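Local coordinates for protein arylsulfatase (Pseudoalteromonas sp. MB47, PDB 7AJ0) that probably removes sulfate groups from the algal polysaccharide fucoidan as an exo-acting, calcium-bound sulfatase that assembles into a hexamer, at residues G112-I124 with H499-I511. Residues are numbered along the deposited sequence; the frame is centred on the assembly and turned at random.
Sequences GRLPVRSGLVRPI and HIATMKKYPNTDI
Arg117, in the short, weakly bonded helix 115-118, reaches across to Thr502 and Met503 near the end of helix 489-505. Its CB lies against Asn508 OD1 and over one face of the Arg113 guanidinium; Arg117 CG passes 3.6 Å from Asn508 OD1. From CG to NE the chain is extended (chi2 and chi3 both -169°), which carries Arg117 CZ to within 3.8 Å of Met503 CE, a methyl over one face of this guanidinium, offset toward its rim. At the tip, Arg117 NH1 and NH2 grip Thr502 OG1 end-on, each at 3.1 Å and nearly in the guanidinium plane. Thr502 OG1 in turn donates to His499 O at 2.8 Å. Asp401 forms a salt bridge with Arg117 NH2, while a water links NH1 to Tyr506 O and Asn508 OD1. The contact ties segment 112-124, which follows helix 102-111 in the sulfatase fold (alkaline phosphatase superfamily), to the chain's final helix and C-terminal tail. There Thr509 binds Arg117 O twice, through N at 2.8 Å and through OG1, which lies in the carbonyl plane. Val116 CG1 meets Met503 CE at 3.5 Å, both beside Trp424, and Ile124 and Ile511 touch tip to tip through their CD1 methyls.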
loop_
_atom_site.group_PDB
_atom_site.type_symbol
_atom_site.label_atom_id
_atom_site.label_comp_id
_atom_site.label_asym_id
_atom_site.label_seq_id
_atom_site.Cartn_x
_atom_site.Cartn_y
_atom_site.Cartn_z
ATOM N N GLY A 112 26.640 16.118 27.157
ATOM C CA GLY A 112 25.448 16.438 27.914
ATOM C C GLY A 112 24.428 17.244 27.148
ATOM O O GLY A 112 23.534 17.836 27.757
ATOM N N ARG A 113 24.522 17.265 25.822
ATOM C CA ARG A 113 23.768 18.210 25.012
ATOM C C ARG A 113 23.232 17.536 23.761
ATOM O O ARG A 113 23.970 16.838 23.062
ATOM C CB ARG A 113 24.653 19.405 24.630
ATOM C CG ARG A 113 24.671 20.496 25.678
ATOM C CD ARG A 113 25.953 21.301 25.658
ATOM N NE ARG A 113 26.224 21.933 24.369
ATOM C CZ ARG A 113 25.605 23.018 23.915
ATOM N NH1 ARG A 113 24.651 23.594 24.634
ATOM N NH2 ARG A 113 25.938 23.524 22.736
ATOM N N LEU A 114 21.949 17.741 23.495
ATOM C CA LEU A 114 21.386 17.319 22.224
ATOM C C LEU A 114 22.248 17.865 21.088
ATOM O O LEU A 114 22.659 19.031 21.130
ATOM C CB LEU A 114 19.946 17.815 22.095
ATOM C CG LEU A 114 18.937 17.105 22.999
ATOM C CD1 LEU A 114 17.624 17.868 23.043
ATOM C CD2 LEU A 114 18.711 15.675 22.525
ATOM N N PRO A 115 22.557 17.056 20.073
ATOM C CA PRO A 115 23.525 17.503 19.056
ATOM C C PRO A 115 23.055 18.683 18.222
ATOM O O PRO A 115 23.890 19.327 17.575
ATOM C CB PRO A 115 23.738 16.253 18.188
ATOM C CG PRO A 115 22.576 15.368 18.470
ATOM C CD PRO A 115 22.128 15.659 19.866
ATOM N N VAL A 116 21.759 18.996 18.210
ATOM C CA VAL A 116 21.319 20.171 17.468
ATOM C C VAL A 116 21.865 21.442 18.111
ATOM O O VAL A 116 22.066 22.455 17.428
ATOM C CB VAL A 116 19.782 20.200 17.365
ATOM C CG1 VAL A 116 19.149 20.442 18.729
ATOM C CG2 VAL A 116 19.344 21.256 16.363
ATOM N N ARG A 117 22.122 21.414 19.421
ATOM C CA ARG A 117 22.697 22.581 20.079
ATOM C C ARG A 117 24.168 22.748 19.718
ATOM O O ARG A 117 24.642 23.872 19.514
ATOM C CB ARG A 117 22.550 22.466 21.596
ATOM C CG ARG A 117 21.133 22.228 22.090
ATOM C CD ARG A 117 21.058 22.407 23.597
ATOM N NE ARG A 117 19.794 21.942 24.161
ATOM C CZ ARG A 117 18.695 22.682 24.264
ATOM N NH1 ARG A 117 18.684 23.934 23.833
ATOM N NH2 ARG A 117 17.598 22.163 24.799
ATOM N N SER A 118 24.903 21.640 19.633
ATOM C CA SER A 118 26.344 21.686 19.430
ATOM C C SER A 118 26.740 21.764 17.964
ATOM O O SER A 118 27.818 22.281 17.648
ATOM C CB SER A 118 26.999 20.450 20.057
ATOM O OG SER A 118 26.577 19.262 19.405
ATOM N N GLY A 119 25.894 21.275 17.062
ATOM C CA GLY A 119 26.259 21.135 15.673
ATOM C C GLY A 119 26.807 19.776 15.308
ATOM O O GLY A 119 27.131 19.547 14.134
ATOM N N LEU A 120 26.913 18.867 16.271
ATOM C CA LEU A 120 27.478 17.538 16.051
ATOM C C LEU A 120 26.410 16.548 15.596
ATOM O O LEU A 120 26.215 15.487 16.189
ATOM C CB LEU A 120 28.167 17.061 17.324
ATOM C CG LEU A 120 29.280 17.977 17.841
ATOM C CD1 LEU A 120 29.747 17.558 19.227
ATOM C CD2 LEU A 120 30.448 17.992 16.863
ATOM N N VAL A 121 25.695 16.909 14.525
ATOM C CA VAL A 121 24.722 16.004 13.926
ATOM C C VAL A 121 25.332 15.151 12.824
ATOM O O VAL A 121 24.716 14.158 12.407
ATOM C CB VAL A 121 23.513 16.777 13.356
ATOM C CG1 VAL A 121 22.800 17.541 14.465
ATOM C CG2 VAL A 121 23.946 17.728 12.237
ATOM N N ARG A 122 26.518 15.505 12.337
ATOM C CA ARG A 122 27.232 14.759 11.313
ATOM C C ARG A 122 28.711 14.742 11.660
ATOM O O ARG A 122 29.217 15.692 12.271
ATOM C CB ARG A 122 27.046 15.379 9.919
ATOM C CG ARG A 122 25.644 15.247 9.358
ATOM C CD ARG A 122 25.482 16.053 8.078
ATOM N NE ARG A 122 24.151 15.885 7.502
ATOM C CZ ARG A 122 23.761 14.808 6.825
ATOM N NH1 ARG A 122 24.600 13.798 6.641
ATOM N NH2 ARG A 122 22.530 14.740 6.336
ATOM N N PRO A 123 29.431 13.685 11.283
ATOM C CA PRO A 123 30.887 13.669 11.521
ATOM C C PRO A 123 31.586 14.641 10.583
ATOM O O PRO A 123 31.427 14.568 9.362
ATOM C CB PRO A 123 31.279 12.213 11.239
ATOM C CG PRO A 123 30.243 11.723 10.283
ATOM C CD PRO A 123 28.959 12.440 10.643
ATOM N N ILE A 124 32.357 15.556 11.160
ATOM C CA ILE A 124 33.116 16.524 10.377
ATOM C C ILE A 124 34.421 15.867 9.943
ATOM O O ILE A 124 35.255 15.502 10.780
ATOM C CB ILE A 124 33.383 17.805 11.179
ATOM C CG1 ILE A 124 32.104 18.276 11.874
ATOM C CG2 ILE A 124 33.919 18.893 10.253
ATOM C CD1 ILE A 124 32.288 19.519 12.730
ATOM N N HIS A 499 10.622 23.449 25.087
ATOM C CA HIS A 499 11.877 22.873 24.618
ATOM C C HIS A 499 12.458 23.691 23.473
ATOM O O HIS A 499 13.658 23.986 23.450
ATOM C CB HIS A 499 11.652 21.427 24.181
ATOM C CG HIS A 499 12.895 20.739 23.716
ATOM N ND1 HIS A 499 13.925 20.408 24.570
ATOM C CD2 HIS A 499 13.277 20.322 22.486
ATOM C CE1 HIS A 499 14.885 19.814 23.887
ATOM N NE2 HIS A 499 14.518 19.751 22.620
ATOM N N ILE A 500 11.617 24.057 22.504
ATOM C CA ILE A 500 12.082 24.883 21.396
ATOM C C ILE A 500 12.495 26.262 21.900
ATOM O O ILE A 500 13.423 26.876 21.361
ATOM C CB ILE A 500 10.995 24.983 20.310
ATOM C CG1 ILE A 500 10.725 23.614 19.675
ATOM C CG2 ILE A 500 11.391 25.995 19.242
ATOM C CD1 ILE A 500 11.899 23.024 18.925
ATOM N N ALA A 501 11.825 26.768 22.939
ATOM C CA ALA A 501 12.124 28.110 23.424
ATOM C C ALA A 501 13.514 28.195 24.041
ATOM O O ALA A 501 14.158 29.248 23.958
ATOM C CB ALA A 501 11.070 28.552 24.441
ATOM N N THR A 502 13.997 27.113 24.663
ATOM C CA THR A 502 15.348 27.137 25.209
ATOM C C THR A 502 16.373 27.431 24.119
ATOM O O THR A 502 17.441 27.984 24.401
ATOM C CB THR A 502 15.695 25.810 25.889
ATOM O OG1 THR A 502 15.881 24.794 24.897
ATOM C CG2 THR A 502 14.598 25.382 26.852
ATOM N N MET A 503 16.062 27.069 22.874
ATOM C CA MET A 503 16.971 27.271 21.753
ATOM C C MET A 503 16.903 28.679 21.187
ATOM O O MET A 503 17.731 29.027 20.339
ATOM C CB MET A 503 16.671 26.243 20.664
ATOM C CG MET A 503 16.834 24.825 21.166
ATOM S SD MET A 503 16.458 23.551 19.963
ATOM C CE MET A 503 16.912 22.104 20.917
ATOM N N LYS A 504 15.938 29.486 21.621
ATOM C CA LYS A 504 15.965 30.926 21.399
ATOM C C LYS A 504 16.760 31.623 22.498
ATOM O O LYS A 504 17.583 32.500 22.212
ATOM C CB LYS A 504 14.535 31.472 21.347
ATOM C CG LYS A 504 14.422 32.976 21.138
ATOM C CD LYS A 504 14.678 33.369 19.690
ATOM C CE LYS A 504 14.573 34.876 19.495
ATOM N NZ LYS A 504 13.220 35.399 19.845
ATOM N N LYS A 505 16.531 31.222 23.750
ATOM C CA LYS A 505 17.255 31.790 24.882
ATOM C C LYS A 505 18.717 31.364 24.888
ATOM O O LYS A 505 19.578 32.125 25.344
ATOM C CB LYS A 505 16.561 31.366 26.179
ATOM C CG LYS A 505 17.116 31.967 27.459
ATOM C CD LYS A 505 16.249 31.549 28.648
ATOM C CE LYS A 505 16.680 32.217 29.944
ATOM N NZ LYS A 505 18.081 31.876 30.317
ATOM N N TYR A 506 19.014 30.164 24.390
ATOM C CA TYR A 506 20.380 29.650 24.286
ATOM C C TYR A 506 20.604 29.221 22.844
ATOM O O TYR A 506 20.296 28.082 22.468
ATOM C CB TYR A 506 20.608 28.494 25.256
ATOM C CG TYR A 506 20.468 28.889 26.706
ATOM C CD1 TYR A 506 19.237 28.834 27.345
ATOM C CD2 TYR A 506 21.567 29.324 27.436
ATOM C CE1 TYR A 506 19.106 29.198 28.672
ATOM C CE2 TYR A 506 21.445 29.692 28.761
ATOM C CZ TYR A 506 20.213 29.627 29.374
ATOM O OH TYR A 506 20.092 29.992 30.694
ATOM N N PRO A 507 21.143 30.108 22.004
ATOM C CA PRO A 507 21.205 29.813 20.566
ATOM C C PRO A 507 21.981 28.540 20.269
ATOM O O PRO A 507 22.985 28.234 20.913
ATOM C CB PRO A 507 21.911 31.043 19.978
ATOM C CG PRO A 507 21.700 32.123 20.977
ATOM C CD PRO A 507 21.685 31.445 22.318
ATOM N N ASN A 508 21.499 27.798 19.274
ATOM C CA ASN A 508 22.209 26.624 18.794
ATOM C C ASN A 508 23.444 27.041 18.000
ATOM O O ASN A 508 23.548 28.164 17.499
ATOM C CB ASN A 508 21.297 25.758 17.925
ATOM C CG ASN A 508 20.163 25.121 18.713
ATOM O OD1 ASN A 508 20.254 24.939 19.927
ATOM N ND2 ASN A 508 19.088 24.768 18.017
ATOM N N THR A 509 24.388 26.112 17.885
ATOM C CA THR A 509 25.628 26.377 17.172
ATOM C C THR A 509 25.439 26.181 15.673
ATOM O O THR A 509 24.906 25.158 15.232
ATOM C CB THR A 509 26.741 25.458 17.679
ATOM O OG1 THR A 509 27.010 25.741 19.058
ATOM C CG2 THR A 509 28.008 25.650 16.862
ATOM N N ASP A 510 25.882 27.163 14.893
ATOM C CA ASP A 510 25.929 27.074 13.436
ATOM C C ASP A 510 27.394 26.935 13.039
ATOM O O ASP A 510 28.181 27.873 13.215
ATOM C CB ASP A 510 25.288 28.300 12.790
ATOM C CG ASP A 510 25.203 28.188 11.277
ATOM O OD1 ASP A 510 25.615 27.144 10.726
ATOM O OD2 ASP A 510 24.722 29.149 10.639
ATOM N N ILE A 511 27.763 25.766 12.512
ATOM C CA ILE A 511 29.160 25.513 12.177
ATOM C C ILE A 511 29.502 25.887 10.738
ATOM O O ILE A 511 30.687 26.063 10.421
ATOM C CB ILE A 511 29.525 24.039 12.430
ATOM C CG1 ILE A 511 28.768 23.109 11.480
ATOM C CG2 ILE A 511 29.219 23.665 13.878
ATOM C CD1 ILE A 511 29.268 21.668 11.509
HETATM O O HOH W 1 25.189 26.284 21.484
HETATM O O HOH W 2 20.806 25.490 22.463
#